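Local coordinates for protein pyruvate kinase (Pyrobaculum aerophilum, PDB 3QTG) that catalyses the last step of glycolysis, transferring the phosphate of phosphoenolpyruvate to ADP to yield pyruvate and ATP, with the help of a divalent metal ion, at residues L421-E426 against L432-S437; G384-R389 against V445-I450; G235-L240 against P267-R272. One frame throughout, in Å; residues are numbered along the deposited sequence.

Contact 1: residues L421-E426 against L432-S437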
ATOM      1  N   LEU A 421     -34.494 -13.027   6.591  1.00 46.23           N
ATOM      2  CA  LEU A 421     -35.779 -12.732   7.207  1.00 48.44           C
ATOM      3  C   LEU A 421     -36.836 -12.722   6.118  1.00 49.26           C
ATOM      4  O   LEU A 421     -36.691 -12.034   5.106  1.00 49.20           O
ATOM      5  CB  LEU A 421     -35.737 -11.352   7.878  1.00 48.81           C
ATOM      6  CG  LEU A 421     -34.651 -11.131   8.943  1.00 50.23           C
ATOM      7  CD1 LEU A 421     -34.311  -9.668   9.106  1.00 50.32           C
ATOM      8  CD2 LEU A 421     -35.053 -11.758  10.286  1.00 52.70           C
ATOM      9  N   TYR A 422     -37.893 -13.498   6.319  1.00 51.04           N
ATOM     10  CA  TYR A 422     -39.017 -13.485   5.400  1.00 52.33           C
ATOM     11  C   TYR A 422     -39.809 -12.200   5.610  1.00 53.06           C
ATOM     12  O   TYR A 422     -40.368 -11.982   6.688  1.00 53.51           O
ATOM     13  CB  TYR A 422     -39.906 -14.709   5.589  1.00 53.63           C
ATOM     14  CG  TYR A 422     -41.145 -14.666   4.723  1.00 54.58           C
ATOM     15  CD1 TYR A 422     -41.057 -14.832   3.342  1.00 55.34           C
ATOM     16  CD2 TYR A 422     -42.397 -14.436   5.284  1.00 55.03           C
ATOM     17  CE1 TYR A 422     -42.192 -14.785   2.536  1.00 56.11           C
ATOM     18  CE2 TYR A 422     -43.539 -14.388   4.494  1.00 57.24           C
ATOM     19  CZ  TYR A 422     -43.430 -14.560   3.120  1.00 57.40           C
ATOM     20  OH  TYR A 422     -44.562 -14.506   2.332  1.00 58.53           O
ATOM     21  N   ILE A 423     -39.825 -11.350   4.580  1.00 53.14           N
ATOM     22  CA  ILE A 423     -40.543 -10.069   4.601  1.00 53.61           C
ATOM     23  C   ILE A 423     -41.290  -9.863   3.272  1.00 54.31           C
ATOM     24  O   ILE A 423     -40.672  -9.504   2.270  1.00 54.00           O
ATOM     25  CB  ILE A 423     -39.584  -8.868   4.855  1.00 53.37           C
ATOM     26  CG1 ILE A 423     -38.863  -9.022   6.196  1.00 52.85           C
ATOM     27  CG2 ILE A 423     -40.346  -7.529   4.823  1.00 53.55           C
ATOM     28  CD1 ILE A 423     -37.754  -8.021   6.407  1.00 52.27           C
ATOM     29  N   PRO A 424     -42.624 -10.101   3.260  1.00 55.36           N
ATOM     30  CA  PRO A 424     -43.472  -9.773   2.109  1.00 55.88           C
ATOM     31  C   PRO A 424     -43.445  -8.266   1.817  1.00 55.74           C
ATOM     32  O   PRO A 424     -43.535  -7.458   2.749  1.00 55.83           O
ATOM     33  CB  PRO A 424     -44.870 -10.194   2.569  1.00 56.78           C
ATOM     34  CG  PRO A 424     -44.639 -11.163   3.683  1.00 56.82           C
ATOM     35  CD  PRO A 424     -43.400 -10.712   4.357  1.00 55.90           C
ATOM     36  N   ALA A 425     -43.292  -7.902   0.543  1.00 55.74           N
ATOM     37  CA  ALA A 425     -43.201  -6.493   0.118  1.00 56.11           C
ATOM     38  C   ALA A 425     -43.532  -6.348  -1.361  1.00 56.80           C
ATOM     39  O   ALA A 425     -43.313  -7.282  -2.146  1.00 56.74           O
ATOM     40  CB  ALA A 425     -41.811  -5.916   0.409  1.00 55.16           C
ATOM     41  N   GLU A 426     -44.042  -5.176  -1.743  1.00 57.49           N
ATOM     42  CA  GLU A 426     -44.569  -4.978  -3.096  1.00 58.58           C
ATOM     43  C   GLU A 426     -43.462  -4.614  -4.068  1.00 57.37           C
ATOM     44  O   GLU A 426     -43.554  -4.882  -5.270  1.00 57.46           O
ATOM     45  CB  GLU A 426     -45.676  -3.910  -3.103  1.00 59.92           C
ATOM     46  CG  GLU A 426     -46.789  -4.133  -4.165  1.00 64.85           C
ATOM     47  CD  GLU A 426     -47.128  -5.616  -4.397  1.00 69.43           C
ATOM     48  OE1 GLU A 426     -47.733  -6.248  -3.495  1.00 71.88           O
ATOM     49  OE2 GLU A 426     -46.780  -6.148  -5.483  1.00 70.69           O
ATOM     50  N   LEU A 432     -37.235  -2.481   1.767  1.00 45.69           N
ATOM     51  CA  LEU A 432     -36.133  -1.885   2.541  1.00 45.56           C
ATOM     52  C   LEU A 432     -36.625  -1.118   3.775  1.00 46.52           C
ATOM     53  O   LEU A 432     -36.004  -1.179   4.834  1.00 46.60           O
ATOM     54  CB  LEU A 432     -35.225  -1.011   1.663  1.00 44.23           C
ATOM     55  CG  LEU A 432     -33.840  -0.710   2.268  1.00 44.43           C
ATOM     56  CD1 LEU A 432     -32.975  -1.988   2.443  1.00 42.03           C
ATOM     57  CD2 LEU A 432     -33.087   0.356   1.460  1.00 43.84           C
ATOM     58  N   GLU A 433     -37.737  -0.399   3.644  1.00 48.13           N
ATOM     59  CA  GLU A 433     -38.241   0.378   4.771  1.00 49.59           C
ATOM     60  C   GLU A 433     -38.799  -0.518   5.884  1.00 49.24           C
ATOM     61  O   GLU A 433     -38.584  -0.218   7.050  1.00 49.77           O
ATOM     62  CB  GLU A 433     -39.212   1.489   4.335  1.00 50.40           C
ATOM     63  CG  GLU A 433     -38.614   2.513   3.325  1.00 54.86           C
ATOM     64  CD  GLU A 433     -37.331   3.266   3.813  1.00 58.96           C
ATOM     65  OE1 GLU A 433     -37.330   3.832   4.939  1.00 60.13           O
ATOM     66  OE2 GLU A 433     -36.326   3.302   3.046  1.00 59.80           O
ATOM     67  N   LYS A 434     -39.461  -1.625   5.532  1.00 49.28           N
ATOM     68  CA  LYS A 434     -39.826  -2.665   6.517  1.00 49.53           C
ATOM     69  C   LYS A 434     -38.627  -3.298   7.219  1.00 49.01           C
ATOM     70  O   LYS A 434     -38.668  -3.550   8.425  1.00 49.19           O
ATOM     71  CB  LYS A 434     -40.638  -3.789   5.874  1.00 50.11           C
ATOM     72  CG  LYS A 434     -42.014  -3.396   5.392  1.00 51.27           C
ATOM     73  CD  LYS A 434     -42.585  -4.540   4.572  1.00 53.17           C
ATOM     74  CE  LYS A 434     -43.903  -4.175   3.909  1.00 55.81           C
ATOM     75  NZ  LYS A 434     -45.026  -4.198   4.883  1.00 56.64           N
ATOM     76  N   LEU A 435     -37.569  -3.586   6.456  1.00 48.61           N
ATOM     77  CA  LEU A 435     -36.315  -4.089   7.033  1.00 47.63           C
ATOM     78  C   LEU A 435     -35.632  -3.059   7.946  1.00 47.43           C
ATOM     79  O   LEU A 435     -35.131  -3.415   9.000  1.00 47.29           O
ATOM     80  CB  LEU A 435     -35.356  -4.592   5.933  1.00 47.02           C
ATOM     81  CG  LEU A 435     -34.017  -5.258   6.319  1.00 47.19           C
ATOM     82  CD1 LEU A 435     -34.220  -6.593   7.055  1.00 46.31           C
ATOM     83  CD2 LEU A 435     -33.145  -5.460   5.074  1.00 45.66           C
ATOM     84  N   ILE A 436     -35.603  -1.793   7.540  1.00 48.00           N
ATOM     85  CA  ILE A 436     -35.003  -0.747   8.364  1.00 48.70           C
ATOM     86  C   ILE A 436     -35.815  -0.577   9.657  1.00 50.71           C
ATOM     87  O   ILE A 436     -35.243  -0.393  10.738  1.00 50.39           O
ATOM     88  CB  ILE A 436     -34.894   0.603   7.609  1.00 48.46           C
ATOM     89  CG1 ILE A 436     -33.804   0.530   6.540  1.00 47.20           C
ATOM     90  CG2 ILE A 436     -34.607   1.758   8.588  1.00 47.62           C
ATOM     91  CD1 ILE A 436     -33.777   1.719   5.561  1.00 47.94           C
ATOM     92  N   SER A 437     -37.141  -0.660   9.545  1.00 52.51           N
ATOM     93  CA  SER A 437     -37.996  -0.554  10.717  1.00 54.91           C
ATOM     94  C   SER A 437     -37.647  -1.643  11.694  1.00 55.59           C
ATOM     95  O   SER A 437     -37.488  -1.389  12.889  1.00 56.08           O
ATOM     96  CB  SER A 437     -39.466  -0.663  10.338  1.00 55.68           C
ATOM     97  OG  SER A 437     -39.904   0.562   9.802  1.00 58.41           O
TER
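Ile423 and Lys434 mark the closest approach of the two backbones, their CA atoms 7.7 Å apart, where the chain has just left the end of strand 418-422 and faces a helix that follows after a short loop. The branched side chain of Ile423 divides its work. Its CG1 arm lies beside the backbone N (chi1 -60°) and carries CD1 to within 3.9 Å of Leu435 CD1, while the CG2 methyl, on the other branch, rests 3.7 Å from Lys434 CD. Leu435 CD1 thus serves two partners, since Leu421 CD1 approaches it at 3.7 Å; both aliphatic neighbours cross the leucine at roughly a right angle. Leu435 gets there because its CG is trans to the amide nitrogen (chi1 -176°), which brings the end of the side chain nearer segment 421-426. Lys434 behaves differently: its methylenes slide past Ile423 in the reverse direction, and CE stops 3.5 Å from Pro424 O. This is carbon against oxygen, and a bend at the last torsion leaves the ammonium NZ farther off. The contact is apolar at Leu421, Ile423 and Leu435, with the exposed Lys434 at its margin. On its inner side it joins the sheet of the alpha/beta domain, Ile423 and Leu432 touching Phe380 and Leu435 touching Leu378. Backbone bonds tie Leu421 and Ile423 to strand 399-403, and helix 428-439 leads on to strand 444-448, making this the strand-to-helix half of a beta-alpha-beta crossover between two parallel, non-adjacent strands.

Contact 2: residues G384-R389 against V445-I450; sequences GTLARR and VATYGI. With SO4 (sulfate ion), chain C.
Leu386 does nearly all the touching between the start of helix 385-391 and the end of strand 444-448, and it does so with one methyl. Its CG points away from its own N (chi1 -176°), which carries the branch toward residues 447-449, while the N-H of the same residue is turned to a bound sulfate. CD2 then settles against the backbone rather than a side chain: it rests on the peptide between Tyr448 and Gly449, 3.6 Å from Gly449 N and 3.8 Å from Tyr448 C, with Thr447 CB a little farther away. Tyr448 turns its own side chain away from the helix; its ring stacks with Tyr428 and its OH bonds to Glu429.

Beside this methyl-on-peptide contact sits the sulfate ion, bound at the N-terminal end of the helix. Leu386 N donates to sulfate O3 at 2.9 Å in an almost straight bond (N-H...O 170°). Thr385 N reaches O2 at 3.2 Å, and Thr385 OG1, held beside its own N by chi1 -49°, adds a weak bond to the same oxygen. From the loop after the strand, the CG2 methyl of Ile450 abuts the anion. Ser381 OG, Met382 N, Ser383 N and Tyr428 OH also bond to it.

Backbone N-H groups at a helix N-terminus and in the loop before it, with the helix dipole probably assisting, are a common way to bind a tetrahedral anion; the bonds named here come from amides and hydroxyls. The ion is probably a component of the crystallisation medium, but the chemistry is consistent with a phosphate pocket, as in pyruvate kinases whose C-terminal domain binds phosphorylated effectors.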
ATOM      1  N   GLY A 384     -31.767 -13.151  -3.785  1.00 41.31           N
ATOM      2  CA  GLY A 384     -30.523 -13.424  -3.058  1.00 39.68           C
ATOM      3  C   GLY A 384     -29.239 -12.909  -3.697  1.00 38.38           C
ATOM      4  O   GLY A 384     -28.177 -13.048  -3.112  1.00 38.12           O
ATOM      5  N   THR A 385     -29.327 -12.303  -4.880  1.00 38.48           N
ATOM      6  CA  THR A 385     -28.133 -11.901  -5.659  1.00 37.86           C
ATOM      7  C   THR A 385     -27.212 -10.853  -4.964  1.00 37.39           C
ATOM      8  O   THR A 385     -26.004 -11.056  -4.840  1.00 36.77           O
ATOM      9  CB  THR A 385     -28.540 -11.407  -7.056  1.00 38.54           C
ATOM     10  OG1 THR A 385     -29.448 -12.354  -7.656  1.00 39.73           O
ATOM     11  CG2 THR A 385     -27.308 -11.224  -7.970  1.00 38.65           C
ATOM     12  N   LEU A 386     -27.776  -9.744  -4.497  1.00 36.88           N
ATOM     13  CA  LEU A 386     -26.957  -8.724  -3.868  1.00 35.95           C
ATOM     14  C   LEU A 386     -26.470  -9.218  -2.513  1.00 35.14           C
ATOM     15  O   LEU A 386     -25.328  -8.924  -2.116  1.00 33.88           O
ATOM     16  CB  LEU A 386     -27.702  -7.388  -3.735  1.00 36.33           C
ATOM     17  CG  LEU A 386     -26.898  -6.200  -3.166  1.00 37.15           C
ATOM     18  CD1 LEU A 386     -25.617  -5.881  -3.974  1.00 34.22           C
ATOM     19  CD2 LEU A 386     -27.793  -4.958  -3.032  1.00 36.23           C
ATOM     20  N   ALA A 387     -27.321  -9.976  -1.813  1.00 33.83           N
ATOM     21  CA  ALA A 387     -26.971 -10.479  -0.479  1.00 33.93           C
ATOM     22  C   ALA A 387     -25.720 -11.335  -0.550  1.00 33.77           C
ATOM     23  O   ALA A 387     -24.779 -11.138   0.218  1.00 33.58           O
ATOM     24  CB  ALA A 387     -28.126 -11.273   0.123  1.00 34.00           C
ATOM     25  N   ARG A 388     -25.713 -12.283  -1.488  1.00 34.16           N
ATOM     26  CA  ARG A 388     -24.513 -13.068  -1.811  1.00 34.85           C
ATOM     27  C   ARG A 388     -23.300 -12.238  -2.263  1.00 34.52           C
ATOM     28  O   ARG A 388     -22.165 -12.538  -1.883  1.00 34.42           O
ATOM     29  CB  ARG A 388     -24.834 -14.125  -2.870  1.00 35.05           C
ATOM     30  CG  ARG A 388     -25.622 -15.322  -2.316  1.00 36.14           C
ATOM     31  CD  ARG A 388     -26.021 -16.277  -3.455  1.00 38.37           C
ATOM     32  NE  ARG A 388     -27.117 -17.165  -3.058  1.00 43.00           N
ATOM     33  CZ  ARG A 388     -26.926 -18.404  -2.617  1.00 45.91           C
ATOM     34  NH1 ARG A 388     -25.688 -18.900  -2.531  1.00 46.29           N
ATOM     35  NH2 ARG A 388     -27.966 -19.159  -2.272  1.00 45.86           N
ATOM     36  N   ARG A 389     -23.522 -11.219  -3.087  1.00 33.91           N
ATOM     37  CA  ARG A 389     -22.401 -10.402  -3.519  1.00 35.04           C
ATOM     38  C   ARG A 389     -21.771  -9.648  -2.325  1.00 34.07           C
ATOM     39  O   ARG A 389     -20.569  -9.474  -2.268  1.00 34.13           O
ATOM     40  CB  ARG A 389     -22.805  -9.448  -4.639  1.00 35.06           C
ATOM     41  CG  ARG A 389     -21.623  -8.677  -5.237  1.00 37.32           C
ATOM     42  CD  ARG A 389     -22.055  -7.659  -6.289  1.00 37.13           C
ATOM     43  NE  ARG A 389     -23.086  -8.187  -7.174  1.00 42.23           N
ATOM     44  CZ  ARG A 389     -22.864  -8.963  -8.227  1.00 46.27           C
ATOM     45  NH1 ARG A 389     -23.899  -9.403  -8.946  1.00 46.19           N
ATOM     46  NH2 ARG A 389     -21.621  -9.307  -8.565  1.00 47.77           N
ATOM     47  N   VAL A 445     -26.056   0.548   7.305  1.00 39.79           N
ATOM     48  CA  VAL A 445     -25.938   0.750   5.872  1.00 38.30           C
ATOM     49  C   VAL A 445     -26.940  -0.209   5.228  1.00 38.92           C
ATOM     50  O   VAL A 445     -26.728  -1.435   5.235  1.00 38.79           O
ATOM     51  CB  VAL A 445     -24.509   0.439   5.371  1.00 38.48           C
ATOM     52  CG1 VAL A 445     -24.431   0.463   3.837  1.00 35.80           C
ATOM     53  CG2 VAL A 445     -23.469   1.389   5.984  1.00 37.77           C
ATOM     54  N   ALA A 446     -28.034   0.342   4.694  1.00 38.23           N
ATOM     55  CA  ALA A 446     -29.121  -0.447   4.126  1.00 38.32           C
ATOM     56  C   ALA A 446     -29.199  -0.266   2.610  1.00 38.30           C
ATOM     57  O   ALA A 446     -29.201   0.854   2.138  1.00 37.68           O
ATOM     58  CB  ALA A 446     -30.448  -0.059   4.782  1.00 37.76           C
ATOM     59  N   THR A 447     -29.259  -1.370   1.856  1.00 38.91           N
ATOM     60  CA  THR A 447     -29.317  -1.321   0.379  1.00 39.06           C
ATOM     61  C   THR A 447     -30.284  -2.259  -0.309  1.00 38.85           C
ATOM     62  O   THR A 447     -30.687  -3.286   0.226  1.00 38.61           O
ATOM     63  CB  THR A 447     -27.990  -1.751  -0.323  1.00 39.47           C
ATOM     64  OG1 THR A 447     -27.182  -2.568   0.542  1.00 41.55           O
ATOM     65  CG2 THR A 447     -27.255  -0.617  -0.828  1.00 38.05           C
ATOM     66  N   TYR A 448     -30.586  -1.908  -1.548  1.00 39.24           N
ATOM     67  CA  TYR A 448     -31.041  -2.853  -2.553  1.00 40.16           C
ATOM     68  C   TYR A 448     -30.465  -2.432  -3.913  1.00 41.03           C
ATOM     69  O   TYR A 448     -30.031  -1.275  -4.100  1.00 39.33           O
ATOM     70  CB  TYR A 448     -32.583  -2.949  -2.601  1.00 40.16           C
ATOM     71  CG  TYR A 448     -33.279  -1.686  -3.054  1.00 40.44           C
ATOM     72  CD1 TYR A 448     -33.282  -1.322  -4.397  1.00 40.36           C
ATOM     73  CD2 TYR A 448     -33.934  -0.856  -2.144  1.00 41.13           C
ATOM     74  CE1 TYR A 448     -33.899  -0.163  -4.835  1.00 40.46           C
ATOM     75  CE2 TYR A 448     -34.571   0.306  -2.571  1.00 40.99           C
ATOM     76  CZ  TYR A 448     -34.545   0.638  -3.926  1.00 42.54           C
ATOM     77  OH  TYR A 448     -35.138   1.783  -4.391  1.00 43.41           O
ATOM     78  N   GLY A 449     -30.466  -3.367  -4.862  1.00 42.50           N
ATOM     79  CA  GLY A 449     -30.155  -3.006  -6.227  1.00 45.15           C
ATOM     80  C   GLY A 449     -30.026  -4.166  -7.176  1.00 46.75           C
ATOM     81  O   GLY A 449     -29.379  -5.160  -6.853  1.00 46.83           O
ATOM     82  N   ILE A 450     -30.634  -4.025  -8.352  1.00 48.45           N
ATOM     83  CA  ILE A 450     -30.526  -5.033  -9.411  1.00 50.30           C
ATOM     84  C   ILE A 450     -29.819  -4.471 -10.622  1.00 50.88           C
ATOM     85  O   ILE A 450     -29.842  -3.256 -10.845  1.00 51.46           O
ATOM     86  CB  ILE A 450     -31.902  -5.604  -9.868  1.00 50.96           C
ATOM     87  CG1 ILE A 450     -32.903  -4.501 -10.211  1.00 51.63           C
ATOM     88  CG2 ILE A 450     -32.467  -6.523  -8.831  1.00 52.58           C
ATOM     89  CD1 ILE A 450     -33.161  -4.362 -11.693  1.00 55.47           C
TER
HETATM   90  S   SO4 C 500     -31.583  -9.218  -5.870  1.00 42.68           S
HETATM   91  O1  SO4 C 500     -32.817  -8.586  -5.460  1.00 39.99           O
HETATM   92  O2  SO4 C 500     -31.844 -10.649  -6.076  1.00 45.44           O
HETATM   93  O3  SO4 C 500     -30.558  -9.065  -4.838  1.00 42.37           O
HETATM   94  O4  SO4 C 500     -31.050  -8.655  -7.110  1.00 41.57           O

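Contact 3: residues G235-L240 against P267-R272; sequences GAVNNL and PIVQRR
Val237 meets Val269 and Arg272 with a different methyl for each, a division set by its first torsion (chi1 177°): CG1 stands opposite the backbone N, and CG2 lies beside it. Arg272 is extended as far as CG and CD, then bends at chi3 (81°), which swings the guanidinium back along its helix to where CG1 of Val237 waits. The closest pair there is Val237 CG1 and Arg272 NH2, at 3.5 Å. The two side chains meet at about a right angle, an apolar methyl against a charged but flat group, and the contact is van der Waals in kind.

Deeper in, Val237 CG2 packs on Val269 CG1 at 3.8 Å; the valines, with Leu240, make up the buried part of the interface. Past the break at Asn239, which only weak backbone bonds span, Leu240 opens the next short helix. Its CD2 comes to 3.8 Å from Arg272 CG, so the arginine lends its aliphatic stem to one residue and its head to another while remaining exposed to solvent.

Leu257 and Tyr261 touch both valines, and Ile231 of strand 226-231 lies under Val237 and Leu240. On another side of helix 266-279, Ile268 and Arg271 pack on Phe309 of a neighbouring subunit. The side chain of Val237 is about 8 Å from that of Glu232, a probable magnesium ligand. Helices side by side on the outside of an eight-stranded parallel barrel are what a TIM barrel presents, and this contact joins two of them, helix 234-238 and helix 266-279, which follow strands 226-231 and 249-253.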
ATOM      1  N   GLY A 235      -7.945 -35.434  -8.977  1.00 39.92           N
ATOM      2  CA  GLY A 235      -8.379 -34.933 -10.283  1.00 39.34           C
ATOM      3  C   GLY A 235      -9.198 -33.666 -10.159  1.00 39.17           C
ATOM      4  O   GLY A 235      -9.098 -32.771 -11.001  1.00 39.29           O
ATOM      5  N   ALA A 236     -10.003 -33.587  -9.100  1.00 38.62           N
ATOM      6  CA  ALA A 236     -10.741 -32.353  -8.771  1.00 38.85           C
ATOM      7  C   ALA A 236      -9.785 -31.212  -8.374  1.00 39.40           C
ATOM      8  O   ALA A 236      -9.933 -30.064  -8.827  1.00 39.96           O
ATOM      9  CB  ALA A 236     -11.757 -32.624  -7.659  1.00 38.20           C
ATOM     10  N   VAL A 237      -8.801 -31.537  -7.537  1.00 39.51           N
ATOM     11  CA  VAL A 237      -7.794 -30.571  -7.143  1.00 40.27           C
ATOM     12  C   VAL A 237      -6.965 -30.077  -8.346  1.00 41.18           C
ATOM     13  O   VAL A 237      -6.684 -28.911  -8.434  1.00 41.33           O
ATOM     14  CB  VAL A 237      -6.913 -31.068  -5.941  1.00 40.24           C
ATOM     15  CG1 VAL A 237      -5.795 -30.037  -5.599  1.00 39.80           C
ATOM     16  CG2 VAL A 237      -7.786 -31.345  -4.716  1.00 37.14           C
ATOM     17  N   ASN A 238      -6.597 -30.948  -9.282  1.00 42.81           N
ATOM     18  CA  ASN A 238      -5.849 -30.485 -10.471  1.00 44.30           C
ATOM     19  C   ASN A 238      -6.681 -29.645 -11.464  1.00 44.50           C
ATOM     20  O   ASN A 238      -6.118 -28.934 -12.294  1.00 46.02           O
ATOM     21  CB  ASN A 238      -5.170 -31.656 -11.193  1.00 44.42           C
ATOM     22  CG  ASN A 238      -4.268 -32.477 -10.267  1.00 46.03           C
ATOM     23  OD1 ASN A 238      -3.568 -31.940  -9.383  1.00 47.18           O
ATOM     24  ND2 ASN A 238      -4.277 -33.780 -10.468  1.00 42.57           N
ATOM     25  N   ASN A 239      -8.005 -29.739 -11.368  1.00 44.31           N
ATOM     26  CA  ASN A 239      -8.951 -28.956 -12.190  1.00 44.29           C
ATOM     27  C   ASN A 239      -9.764 -27.937 -11.336  1.00 43.51           C
ATOM     28  O   ASN A 239     -10.907 -27.586 -11.658  1.00 42.68           O
ATOM     29  CB  ASN A 239      -9.895 -29.913 -12.933  1.00 44.65           C
ATOM     30  CG  ASN A 239     -10.531 -29.284 -14.165  1.00 45.80           C
ATOM     31  OD1 ASN A 239      -9.926 -28.448 -14.839  1.00 48.87           O
ATOM     32  ND2 ASN A 239     -11.754 -29.696 -14.470  1.00 46.04           N
ATOM     33  N   LEU A 240      -9.145 -27.447 -10.267  1.00 43.16           N
ATOM     34  CA  LEU A 240      -9.831 -26.602  -9.273  1.00 42.88           C
ATOM     35  C   LEU A 240     -10.337 -25.262  -9.823  1.00 43.69           C
ATOM     36  O   LEU A 240     -11.498 -24.907  -9.608  1.00 42.97           O
ATOM     37  CB  LEU A 240      -8.925 -26.384  -8.055  1.00 42.37           C
ATOM     38  CG  LEU A 240      -9.548 -25.857  -6.764  1.00 40.97           C
ATOM     39  CD1 LEU A 240     -10.680 -26.756  -6.293  1.00 39.86           C
ATOM     40  CD2 LEU A 240      -8.455 -25.777  -5.715  1.00 41.46           C
ATOM     41  N   PRO A 267      -3.685 -30.379   4.937  1.00 40.84           N
ATOM     42  CA  PRO A 267      -3.852 -28.953   5.279  1.00 39.50           C
ATOM     43  C   PRO A 267      -3.571 -27.980   4.136  1.00 38.20           C
ATOM     44  O   PRO A 267      -4.315 -27.021   3.966  1.00 37.39           O
ATOM     45  CB  PRO A 267      -2.864 -28.748   6.441  1.00 39.56           C
ATOM     46  CG  PRO A 267      -2.827 -30.097   7.108  1.00 40.89           C
ATOM     47  CD  PRO A 267      -2.818 -31.063   5.919  1.00 41.00           C
ATOM     48  N   ILE A 268      -2.524 -28.227   3.358  1.00 37.66           N
ATOM     49  CA  ILE A 268      -2.233 -27.389   2.205  1.00 37.98           C
ATOM     50  C   ILE A 268      -3.318 -27.468   1.094  1.00 36.69           C
ATOM     51  O   ILE A 268      -3.659 -26.455   0.486  1.00 36.58           O
ATOM     52  CB  ILE A 268      -0.773 -27.616   1.693  1.00 39.14           C
ATOM     53  CG1 ILE A 268       0.167 -26.589   2.333  1.00 41.04           C
ATOM     54  CG2 ILE A 268      -0.657 -27.524   0.162  1.00 40.66           C
ATOM     55  CD1 ILE A 268      -0.486 -25.185   2.524  1.00 44.20           C
ATOM     56  N   VAL A 269      -3.875 -28.658   0.865  1.00 35.69           N
ATOM     57  CA  VAL A 269      -4.921 -28.845  -0.134  1.00 35.35           C
ATOM     58  C   VAL A 269      -6.219 -28.143   0.305  1.00 34.94           C
ATOM     59  O   VAL A 269      -6.823 -27.439  -0.485  1.00 34.46           O
ATOM     60  CB  VAL A 269      -5.142 -30.372  -0.485  1.00 35.45           C
ATOM     61  CG1 VAL A 269      -6.397 -30.582  -1.285  1.00 35.44           C
ATOM     62  CG2 VAL A 269      -3.946 -30.939  -1.241  1.00 35.31           C
ATOM     63  N   GLN A 270      -6.626 -28.322   1.566  1.00 34.85           N
ATOM     64  CA  GLN A 270      -7.738 -27.575   2.145  1.00 35.58           C
ATOM     65  C   GLN A 270      -7.548 -26.068   1.955  1.00 35.54           C
ATOM     66  O   GLN A 270      -8.458 -25.362   1.517  1.00 35.07           O
ATOM     67  CB  GLN A 270      -7.880 -27.882   3.638  1.00 34.35           C
ATOM     68  CG  GLN A 270      -8.987 -27.058   4.309  1.00 37.21           C
ATOM     69  CD  GLN A 270      -9.252 -27.462   5.756  1.00 38.66           C
ATOM     70  OE1 GLN A 270      -9.228 -28.652   6.105  1.00 45.93           O
ATOM     71  NE2 GLN A 270      -9.502 -26.476   6.605  1.00 38.75           N
ATOM     72  N   ARG A 271      -6.362 -25.575   2.299  1.00 36.33           N
ATOM     73  CA  ARG A 271      -6.087 -24.152   2.162  1.00 37.58           C
ATOM     74  C   ARG A 271      -6.238 -23.712   0.710  1.00 37.56           C
ATOM     75  O   ARG A 271      -6.867 -22.698   0.440  1.00 37.76           O
ATOM     76  CB  ARG A 271      -4.690 -23.828   2.706  1.00 38.47           C
ATOM     77  CG  ARG A 271      -4.384 -22.379   2.776  1.00 41.59           C
ATOM     78  CD  ARG A 271      -2.906 -22.155   3.094  1.00 47.82           C
ATOM     79  NE  ARG A 271      -2.610 -22.351   4.506  1.00 48.63           N
ATOM     80  CZ  ARG A 271      -1.441 -22.051   5.067  1.00 50.77           C
ATOM     81  NH1 ARG A 271      -0.458 -21.548   4.331  1.00 51.53           N
ATOM     82  NH2 ARG A 271      -1.256 -22.245   6.366  1.00 49.85           N
ATOM     83  N   ARG A 272      -5.687 -24.483  -0.225  1.00 37.50           N
ATOM     84  CA  ARG A 272      -5.785 -24.126  -1.638  1.00 38.86           C
ATOM     85  C   ARG A 272      -7.238 -24.122  -2.173  1.00 36.41           C
ATOM     86  O   ARG A 272      -7.607 -23.237  -2.950  1.00 35.49           O
ATOM     87  CB  ARG A 272      -4.839 -24.978  -2.511  1.00 39.10           C
ATOM     88  CG  ARG A 272      -5.155 -24.922  -4.023  1.00 43.58           C
ATOM     89  CD  ARG A 272      -3.928 -25.263  -4.935  1.00 44.51           C
ATOM     90  NE  ARG A 272      -3.701 -26.711  -5.073  1.00 53.20           N
ATOM     91  CZ  ARG A 272      -2.857 -27.433  -4.324  1.00 55.23           C
ATOM     92  NH1 ARG A 272      -2.141 -26.856  -3.357  1.00 58.07           N
ATOM     93  NH2 ARG A 272      -2.733 -28.741  -4.539  1.00 54.11           N
TER

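Contacts 1 and 2 are parts of one alpha/beta domain: 421-426 and 432-437 are nested within the loop that 384-389 and 445-450 close, and their centres are 13 Å apart. They touch directly, with Leu432 CD1 lying 3.4 Å from Thr447 O and Ile436 CG1 3.8 Å from Ala446 CB, so the helix of contact 1 packs on the strand of contact 2. Contact 3 belongs to the barrel domain, its nearest atoms about 17 Å from contact 2 and about 28 Å from contact 1. It alone lies near predicted catalytic residues; the sulfate pocket of contact 2 is a separate anion site, away from them.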